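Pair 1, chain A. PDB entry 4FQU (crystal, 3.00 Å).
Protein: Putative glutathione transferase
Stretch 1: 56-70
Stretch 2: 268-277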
# COMPACT_ATOMS: atom_id res chain seq x y z
N ALA A 56 0.29 -19.01 -12.76
CA ALA A 56 1.30 -19.81 -13.45
C ALA A 56 2.19 -20.50 -12.42
O ALA A 56 2.63 -21.66 -12.60
CB ALA A 56 2.13 -18.98 -14.40
N HIS A 57 2.42 -19.79 -11.32
CA HIS A 57 3.16 -20.37 -10.20
C HIS A 57 2.61 -21.73 -9.85
O HIS A 57 3.37 -22.63 -9.53
CB HIS A 57 3.06 -19.48 -8.98
CG HIS A 57 4.19 -19.65 -8.02
ND1 HIS A 57 4.37 -18.82 -6.95
CD2 HIS A 57 5.19 -20.56 -7.98
CE1 HIS A 57 5.45 -19.20 -6.28
NE2 HIS A 57 5.96 -20.25 -6.89
N ARG A 58 1.29 -21.88 -9.88
CA ARG A 58 0.70 -23.13 -9.46
C ARG A 58 1.33 -24.21 -10.30
O ARG A 58 1.85 -25.17 -9.73
CB ARG A 58 -0.78 -23.16 -9.70
CG ARG A 58 -1.65 -22.53 -8.71
CD ARG A 58 -3.00 -22.28 -9.41
NE ARG A 58 -4.12 -21.95 -8.54
CZ ARG A 58 -5.35 -21.82 -8.98
NH1 ARG A 58 -5.58 -22.00 -10.27
NH2 ARG A 58 -6.34 -21.53 -8.14
N VAL A 59 1.29 -24.08 -11.64
CA VAL A 59 1.90 -25.13 -12.44
C VAL A 59 3.40 -25.23 -12.27
O VAL A 59 3.92 -26.31 -12.33
CB VAL A 59 1.44 -25.23 -13.93
CG1 VAL A 59 0.27 -24.44 -14.19
CG2 VAL A 59 2.55 -24.88 -14.86
N LEU A 60 4.10 -24.15 -12.00
CA LEU A 60 5.53 -24.35 -11.73
C LEU A 60 5.78 -25.23 -10.48
O LEU A 60 6.64 -26.11 -10.46
CB LEU A 60 6.30 -23.03 -11.64
CG LEU A 60 6.41 -22.12 -12.85
CD1 LEU A 60 7.09 -20.90 -12.36
CD2 LEU A 60 7.20 -22.74 -13.98
N ILE A 61 5.00 -25.00 -9.44
CA ILE A 61 5.17 -25.78 -8.25
C ILE A 61 4.86 -27.25 -8.48
O ILE A 61 5.52 -28.11 -7.91
CB ILE A 61 4.31 -25.28 -7.16
CG1 ILE A 61 4.74 -23.84 -6.84
CG2 ILE A 61 4.46 -26.20 -5.99
CD1 ILE A 61 3.81 -23.05 -5.92
N MET A 62 3.84 -27.56 -9.29
CA MET A 62 3.53 -28.95 -9.55
C MET A 62 4.58 -29.52 -10.47
O MET A 62 4.89 -30.71 -10.38
CB MET A 62 2.15 -29.16 -10.14
CG MET A 62 1.74 -30.61 -10.22
SD MET A 62 1.37 -31.38 -8.65
CE MET A 62 -0.06 -30.53 -8.17
N ARG A 63 5.17 -28.71 -11.34
CA ARG A 63 6.16 -29.26 -12.27
C ARG A 63 7.40 -29.62 -11.49
O ARG A 63 8.05 -30.61 -11.79
CB ARG A 63 6.52 -28.27 -13.34
CG ARG A 63 7.70 -28.67 -14.20
CD ARG A 63 7.52 -27.97 -15.53
NE ARG A 63 8.74 -27.88 -16.30
CZ ARG A 63 9.74 -27.08 -16.00
NH1 ARG A 63 9.67 -26.31 -14.93
NH2 ARG A 63 10.82 -27.04 -16.76
N ALA A 64 7.74 -28.83 -10.48
CA ALA A 64 8.86 -29.23 -9.65
C ALA A 64 8.56 -30.44 -8.74
O ALA A 64 9.34 -31.39 -8.67
CB ALA A 64 9.33 -28.08 -8.84
N LEU A 65 7.43 -30.39 -8.05
CA LEU A 65 7.11 -31.35 -7.02
C LEU A 65 7.09 -32.77 -7.58
O LEU A 65 7.38 -33.74 -6.86
CB LEU A 65 5.77 -30.98 -6.40
CG LEU A 65 5.65 -30.38 -5.00
CD1 LEU A 65 6.88 -29.70 -4.54
CD2 LEU A 65 4.49 -29.42 -4.90
N LYS A 66 6.75 -32.88 -8.87
CA LYS A 66 6.73 -34.17 -9.56
C LYS A 66 8.03 -34.46 -10.32
O LYS A 66 8.24 -35.54 -10.85
CB LYS A 66 5.54 -34.30 -10.54
CG LYS A 66 4.17 -34.25 -9.93
CD LYS A 66 3.84 -35.50 -9.10
CE LYS A 66 3.54 -36.74 -9.96
NZ LYS A 66 3.01 -37.87 -9.16
N GLY A 67 8.92 -33.48 -10.41
CA GLY A 67 10.18 -33.70 -11.09
C GLY A 67 9.98 -33.91 -12.56
O GLY A 67 10.46 -34.84 -13.13
N LEU A 68 9.25 -33.01 -13.16
CA LEU A 68 9.00 -33.08 -14.58
C LEU A 68 9.80 -32.00 -15.30
O LEU A 68 9.53 -31.68 -16.43
CB LEU A 68 7.52 -32.84 -14.82
CG LEU A 68 6.63 -33.76 -14.03
CD1 LEU A 68 5.19 -33.44 -14.37
CD2 LEU A 68 6.99 -35.13 -14.43
N GLU A 69 10.77 -31.43 -14.61
CA GLU A 69 11.49 -30.29 -15.14
C GLU A 69 12.29 -30.56 -16.42
O GLU A 69 12.54 -29.66 -17.21
CB GLU A 69 12.41 -29.78 -14.06
CG GLU A 69 12.17 -30.44 -12.71
CD GLU A 69 12.44 -29.40 -11.60
OE1 GLU A 69 12.76 -28.21 -11.98
OE2 GLU A 69 12.33 -29.77 -10.39
N GLU A 70 12.71 -31.79 -16.64
CA GLU A 70 13.36 -32.14 -17.90
C GLU A 70 12.39 -32.85 -18.89
O GLU A 70 12.68 -33.00 -20.07
CB GLU A 70 14.69 -32.90 -17.63
CG GLU A 70 14.62 -33.78 -16.36
CD GLU A 70 13.41 -34.83 -16.34
OE1 GLU A 70 12.39 -34.65 -15.60
OE2 GLU A 70 13.48 -35.86 -17.08
N SER A 268 10.53 -23.11 1.70
CA SER A 268 11.79 -23.67 2.17
C SER A 268 12.08 -25.00 1.53
O SER A 268 13.21 -25.48 1.56
CB SER A 268 11.78 -23.88 3.68
OG SER A 268 11.82 -22.62 4.33
N HIS A 269 11.04 -25.59 0.96
CA HIS A 269 11.18 -26.80 0.21
C HIS A 269 12.13 -26.50 -0.96
O HIS A 269 11.81 -25.63 -1.77
CB HIS A 269 9.78 -27.15 -0.30
CG HIS A 269 9.61 -28.57 -0.69
ND1 HIS A 269 10.07 -29.07 -1.89
CD2 HIS A 269 9.00 -29.59 -0.05
CE1 HIS A 269 9.76 -30.35 -1.97
NE2 HIS A 269 9.12 -30.70 -0.87
N GLU A 270 13.29 -27.19 -1.06
CA GLU A 270 14.09 -27.12 -2.28
C GLU A 270 13.05 -27.41 -3.27
O GLU A 270 12.02 -27.96 -2.91
CB GLU A 270 15.09 -28.25 -2.32
CG GLU A 270 15.65 -28.66 -0.94
CD GLU A 270 17.13 -29.20 -0.98
OE1 GLU A 270 17.52 -29.86 -1.97
OE2 GLU A 270 17.90 -28.94 -0.01
N ARG A 271 13.21 -27.10 -4.52
CA ARG A 271 12.10 -27.52 -5.44
C ARG A 271 10.99 -26.55 -5.60
O ARG A 271 10.66 -26.23 -6.71
CB ARG A 271 11.42 -28.84 -5.04
CG ARG A 271 12.02 -30.07 -5.72
CD ARG A 271 11.26 -31.33 -5.35
NE ARG A 271 12.07 -32.52 -5.57
CZ ARG A 271 12.60 -32.82 -6.74
NH1 ARG A 271 12.39 -32.01 -7.79
NH2 ARG A 271 13.35 -33.91 -6.86
N VAL A 272 10.39 -26.11 -4.49
CA VAL A 272 9.45 -25.01 -4.55
C VAL A 272 10.23 -23.68 -4.53
O VAL A 272 10.01 -22.78 -5.33
CB VAL A 272 8.45 -25.07 -3.42
CG1 VAL A 272 7.73 -23.80 -3.37
CG2 VAL A 272 7.43 -26.12 -3.68
N ALA A 273 11.18 -23.58 -3.62
CA ALA A 273 11.96 -22.34 -3.49
C ALA A 273 12.45 -21.75 -4.85
O ALA A 273 12.36 -20.55 -5.10
CB ALA A 273 13.16 -22.53 -2.45
N PRO A 274 12.96 -22.60 -5.75
CA PRO A 274 13.43 -22.02 -7.00
C PRO A 274 12.33 -21.51 -7.88
O PRO A 274 12.64 -20.87 -8.87
CB PRO A 274 14.12 -23.19 -7.68
CG PRO A 274 14.53 -24.03 -6.58
CD PRO A 274 13.47 -23.95 -5.56
N THR A 275 11.07 -21.77 -7.53
CA THR A 275 9.99 -21.28 -8.37
C THR A 275 9.52 -19.90 -7.92
O THR A 275 8.61 -19.32 -8.52
CB THR A 275 8.79 -22.25 -8.47
OG1 THR A 275 8.18 -22.43 -7.20
CG2 THR A 275 9.22 -23.61 -9.00
N ILE A 276 10.13 -19.37 -6.87
CA ILE A 276 9.74 -18.07 -6.34
C ILE A 276 10.67 -16.98 -6.83
O ILE A 276 11.85 -17.17 -6.87
CB ILE A 276 9.77 -18.03 -4.81
CG1 ILE A 276 8.87 -19.12 -4.23
CG2 ILE A 276 9.37 -16.66 -4.33
CD1 ILE A 276 8.94 -19.28 -2.76
N ASN A 277 10.16 -15.83 -7.24
CA ASN A 277 11.07 -14.76 -7.56
C ASN A 277 10.33 -13.47 -7.29
O ASN A 277 9.67 -12.90 -8.15
CB ASN A 277 11.62 -14.87 -9.00
CG ASN A 277 12.59 -13.74 -9.34
OD1 ASN A 277 12.40 -12.60 -8.91
ND2 ASN A 277 13.64 -14.05 -10.12

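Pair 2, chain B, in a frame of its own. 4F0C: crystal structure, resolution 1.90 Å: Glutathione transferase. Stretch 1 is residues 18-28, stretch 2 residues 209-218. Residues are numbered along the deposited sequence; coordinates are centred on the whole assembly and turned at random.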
# COMPACT_ATOMS: atom_id res chain seq x y z
N GLY B 18 7.99 -11.41 1.30
CA GLY B 18 8.35 -11.90 2.63
C GLY B 18 9.78 -11.57 3.02
O GLY B 18 10.13 -11.60 4.20
N TRP B 19 10.63 -11.28 2.03
CA TRP B 19 12.07 -11.06 2.31
C TRP B 19 12.33 -9.74 3.04
O TRP B 19 13.34 -9.61 3.71
CB TRP B 19 12.91 -11.20 1.01
CG TRP B 19 12.81 -12.63 0.55
CD1 TRP B 19 11.98 -13.15 -0.42
CD2 TRP B 19 13.48 -13.77 1.16
NE1 TRP B 19 12.13 -14.52 -0.48
CE2 TRP B 19 13.04 -14.92 0.47
CE3 TRP B 19 14.43 -13.91 2.18
CZ2 TRP B 19 13.49 -16.21 0.80
CZ3 TRP B 19 14.89 -15.20 2.50
CH2 TRP B 19 14.41 -16.33 1.82
N LYS B 20 11.40 -8.79 2.94
CA LYS B 20 11.48 -7.58 3.77
C LYS B 20 11.51 -7.97 5.24
O LYS B 20 12.28 -7.41 6.03
CB LYS B 20 10.25 -6.69 3.61
CG LYS B 20 9.97 -6.18 2.18
CD LYS B 20 8.61 -5.45 2.24
CE LYS B 20 7.99 -5.24 0.85
NZ LYS B 20 6.59 -4.68 1.02
N VAL B 21 10.62 -8.90 5.60
CA VAL B 21 10.49 -9.31 6.99
C VAL B 21 11.70 -10.15 7.40
O VAL B 21 12.23 -9.97 8.47
CB VAL B 21 9.21 -10.14 7.20
CG1 VAL B 21 9.10 -10.57 8.65
CG2 VAL B 21 7.98 -9.27 6.81
N ASP B 22 12.10 -11.09 6.54
CA ASP B 22 13.34 -11.85 6.79
C ASP B 22 14.52 -10.89 7.09
O ASP B 22 15.27 -11.10 8.06
CB ASP B 22 13.62 -12.74 5.57
CG ASP B 22 14.87 -13.60 5.74
OD1 ASP B 22 16.00 -13.11 5.48
OD2 ASP B 22 14.71 -14.78 6.11
N MET B 23 14.70 -9.85 6.26
CA MET B 23 15.78 -8.87 6.49
C MET B 23 15.70 -8.24 7.89
O MET B 23 16.69 -8.18 8.59
CB MET B 23 15.70 -7.74 5.46
CG MET B 23 16.21 -8.13 4.10
SD MET B 23 15.89 -6.88 2.83
CE MET B 23 16.31 -7.86 1.37
N LEU B 24 14.51 -7.76 8.26
CA LEU B 24 14.36 -7.11 9.57
C LEU B 24 14.62 -8.06 10.73
O LEU B 24 15.27 -7.69 11.71
CB LEU B 24 12.97 -6.43 9.71
CG LEU B 24 12.70 -5.84 11.12
CD1 LEU B 24 13.71 -4.70 11.38
CD2 LEU B 24 11.28 -5.29 11.14
N LEU B 25 14.11 -9.28 10.62
CA LEU B 25 14.32 -10.26 11.70
C LEU B 25 15.82 -10.54 11.87
O LEU B 25 16.31 -10.64 13.00
CB LEU B 25 13.56 -11.56 11.41
CG LEU B 25 12.03 -11.47 11.51
CD1 LEU B 25 11.41 -12.75 10.97
CD2 LEU B 25 11.56 -11.22 12.94
N ARG B 26 16.55 -10.67 10.75
CA ARG B 26 18.00 -10.88 10.83
C ARG B 26 18.71 -9.67 11.43
O ARG B 26 19.62 -9.84 12.23
CB ARG B 26 18.60 -11.22 9.46
CG ARG B 26 18.15 -12.57 8.92
CD ARG B 26 18.81 -12.95 7.56
NE ARG B 26 18.01 -14.03 6.99
CZ ARG B 26 18.16 -15.32 7.27
NH1 ARG B 26 19.17 -15.74 8.04
NH2 ARG B 26 17.31 -16.20 6.75
N GLU B 27 18.32 -8.46 11.01
CA GLU B 27 18.92 -7.22 11.54
C GLU B 27 18.78 -7.15 13.06
O GLU B 27 19.70 -6.72 13.76
CB GLU B 27 18.25 -5.97 10.92
CG GLU B 27 18.62 -5.70 9.46
CD GLU B 27 20.00 -5.03 9.28
OE1 GLU B 27 20.85 -5.10 10.19
OE2 GLU B 27 20.22 -4.43 8.22
N LEU B 28 17.62 -7.56 13.57
CA LEU B 28 17.35 -7.49 15.01
C LEU B 28 17.83 -8.72 15.78
O LEU B 28 17.73 -8.75 17.00
CB LEU B 28 15.85 -7.25 15.28
CG LEU B 28 15.41 -5.80 15.07
CD1 LEU B 28 13.86 -5.67 14.94
CD2 LEU B 28 15.95 -4.91 16.21
N THR B 209 24.71 -4.11 1.29
CA THR B 209 26.02 -4.53 1.81
C THR B 209 26.02 -4.68 3.33
O THR B 209 26.97 -5.20 3.90
CB THR B 209 27.18 -3.61 1.31
OG1 THR B 209 26.93 -2.27 1.73
CG2 THR B 209 27.24 -3.61 -0.18
N ARG B 210 24.94 -4.26 4.00
CA ARG B 210 24.79 -4.58 5.42
C ARG B 210 24.72 -6.11 5.59
O ARG B 210 23.98 -6.78 4.86
CB ARG B 210 23.50 -3.97 5.99
CG ARG B 210 23.50 -2.43 6.07
CD ARG B 210 22.18 -1.95 6.68
NE ARG B 210 22.00 -2.48 8.05
CZ ARG B 210 22.58 -1.96 9.12
NH1 ARG B 210 23.40 -0.92 9.00
NH2 ARG B 210 22.36 -2.49 10.32
N PRO B 211 25.46 -6.67 6.57
CA PRO B 211 25.58 -8.13 6.68
C PRO B 211 24.24 -8.87 6.81
O PRO B 211 24.09 -9.91 6.17
CB PRO B 211 26.43 -8.30 7.94
CG PRO B 211 27.33 -7.10 7.93
CD PRO B 211 26.40 -5.97 7.46
N ALA B 212 23.30 -8.35 7.59
CA ALA B 212 22.00 -9.03 7.74
C ALA B 212 21.24 -9.05 6.41
O ALA B 212 20.60 -10.05 6.06
CB ALA B 212 21.16 -8.37 8.82
N ILE B 213 21.30 -7.94 5.68
CA ILE B 213 20.56 -7.86 4.42
C ILE B 213 21.24 -8.72 3.34
O ILE B 213 20.60 -9.45 2.60
CB ILE B 213 20.39 -6.40 4.00
CG1 ILE B 213 19.44 -5.70 5.00
CG2 ILE B 213 19.81 -6.28 2.60
CD1 ILE B 213 19.11 -4.27 4.64
N ALA B 214 22.57 -8.64 3.29
CA ALA B 214 23.34 -9.50 2.42
C ALA B 214 23.03 -10.98 2.72
O ALA B 214 22.93 -11.79 1.81
CB ALA B 214 24.82 -9.23 2.59
N GLU B 215 22.92 -11.33 4.00
CA GLU B 215 22.63 -12.71 4.40
C GLU B 215 21.23 -13.12 3.95
O GLU B 215 21.02 -14.22 3.48
CB GLU B 215 22.79 -12.88 5.91
CG GLU B 215 22.49 -14.30 6.41
CD GLU B 215 22.69 -14.44 7.91
OE1 GLU B 215 23.85 -14.49 8.34
OE2 GLU B 215 21.69 -14.50 8.65
N SER B 216 20.26 -12.21 4.11
CA SER B 216 18.91 -12.43 3.62
C SER B 216 18.89 -12.71 2.11
O SER B 216 18.22 -13.64 1.64
CB SER B 216 18.01 -11.23 3.98
OG SER B 216 16.71 -11.40 3.45
N LEU B 217 19.62 -11.90 1.34
CA LEU B 217 19.63 -12.05 -0.12
C LEU B 217 20.28 -13.38 -0.51
O LEU B 217 19.85 -14.05 -1.45
CB LEU B 217 20.36 -10.88 -0.80
CG LEU B 217 19.66 -9.52 -0.67
CD1 LEU B 217 20.57 -8.36 -1.14
CD2 LEU B 217 18.31 -9.51 -1.44
N LYS B 218 21.29 -13.78 0.26
CA LYS B 218 22.02 -15.00 -0.04
C LYS B 218 21.12 -16.20 0.28
O LYS B 218 21.09 -17.19 -0.44
CB LYS B 218 23.33 -15.05 0.75
CG LYS B 218 24.14 -16.36 0.58
CD LYS B 218 25.40 -16.36 1.46
CE LYS B 218 26.30 -17.57 1.17
NZ LYS B 218 27.52 -17.60 2.05
O HOH W 1 23.39 -5.88 9.23

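In both pairs a helix packs against a second segment from far along the same chain. Superposed on 14 central residues, the backbones agree to an RMSD of 0.7 Å. Residues 56-66 match 18-28, largely helical in both pairs. The second segments follow the same path, but pair 1 has a 3-10 segment at 273-275 where pair 2 has helix 211-218. In pair 2 the helix axes approach to 8.4 Å, with 137° between their directions.

Thr275(A) matches Ser216(B), and each is central to its contact. His57(A) matches Trp19(B). In pair 1, His57(A) NE2 donates a hydrogen bond to Thr275(A) OG1 at 3.1 Å. Thr275(A) OG1 in turn donates to Val272(A) O at 2.6 Å, within its own segment. In pair 2 the Trp19(B) ring meets the hydroxyl at its edge, Trp19(B) CE3 to Ser216(B) OG being 3.6 Å. The serine instead donates across the contact, from Ser216(B) OG to Asp22(B) OD1 at 2.7 Å. Its side chain is a knob among Trp19(B), Asp22(B), Met23(B) and Arg26(B).

Leu60(A) matches Asp22(B), and both point toward the other segment. The leucine offers no polar group and packs on the threonine methyl, with Leu60(A) CB 4.0 Å from Thr275(A) CG2.

Ile61(A) matches Met23(B), and Val272(A) matches Ile213(B). Both pairings are apolar: Ile61(A) CG2 to Val272(A) CG2 is 3.8 Å, and Met23(B) SD to Ile213(B) CG2 is 4.0 Å. The methionine also reaches Leu217(B), with Met23(B) CE to Leu217(B) CD2 at 3.8 Å.

Ala64(A) matches Arg26(B), and Arg271(A) matches Ala212(B). Small and long residues thus trade sides. Ala64(A) CB lies 3.1 Å from Arg271(A) O, a tight approach. Arg271(A) reaches past the helix end to a salt bridge, its NH1 3.4 Å from Glu69(A) OE2. In pair 2 Arg26(B) sits on the first helix, and Arg26(B) CB is 3.9 Å from Ala212(B) CB. Arg26(B) NH1 forms a salt bridge with Glu215(B) OE2 at 2.9 Å, while Arg26(B) NE binds Asp22(B) OD1 at 2.7 Å.

Leu65(A) matches Glu27(B), and His269(A) matches Arg210(B). Leu65(A) CD1 packs on Val272(A) CG2 at 3.7 Å and lies 3.9 Å from His269(A) CE1. Pair 2 places a two-pronged salt bridge here: Arg210(B) NE to Glu27(B) OE2 is 2.6 Å, and Arg210(B) NH2 to Glu27(B) OE1 is 3.0 Å. A water links Glu27(B) OE1 to Ala212(B) N.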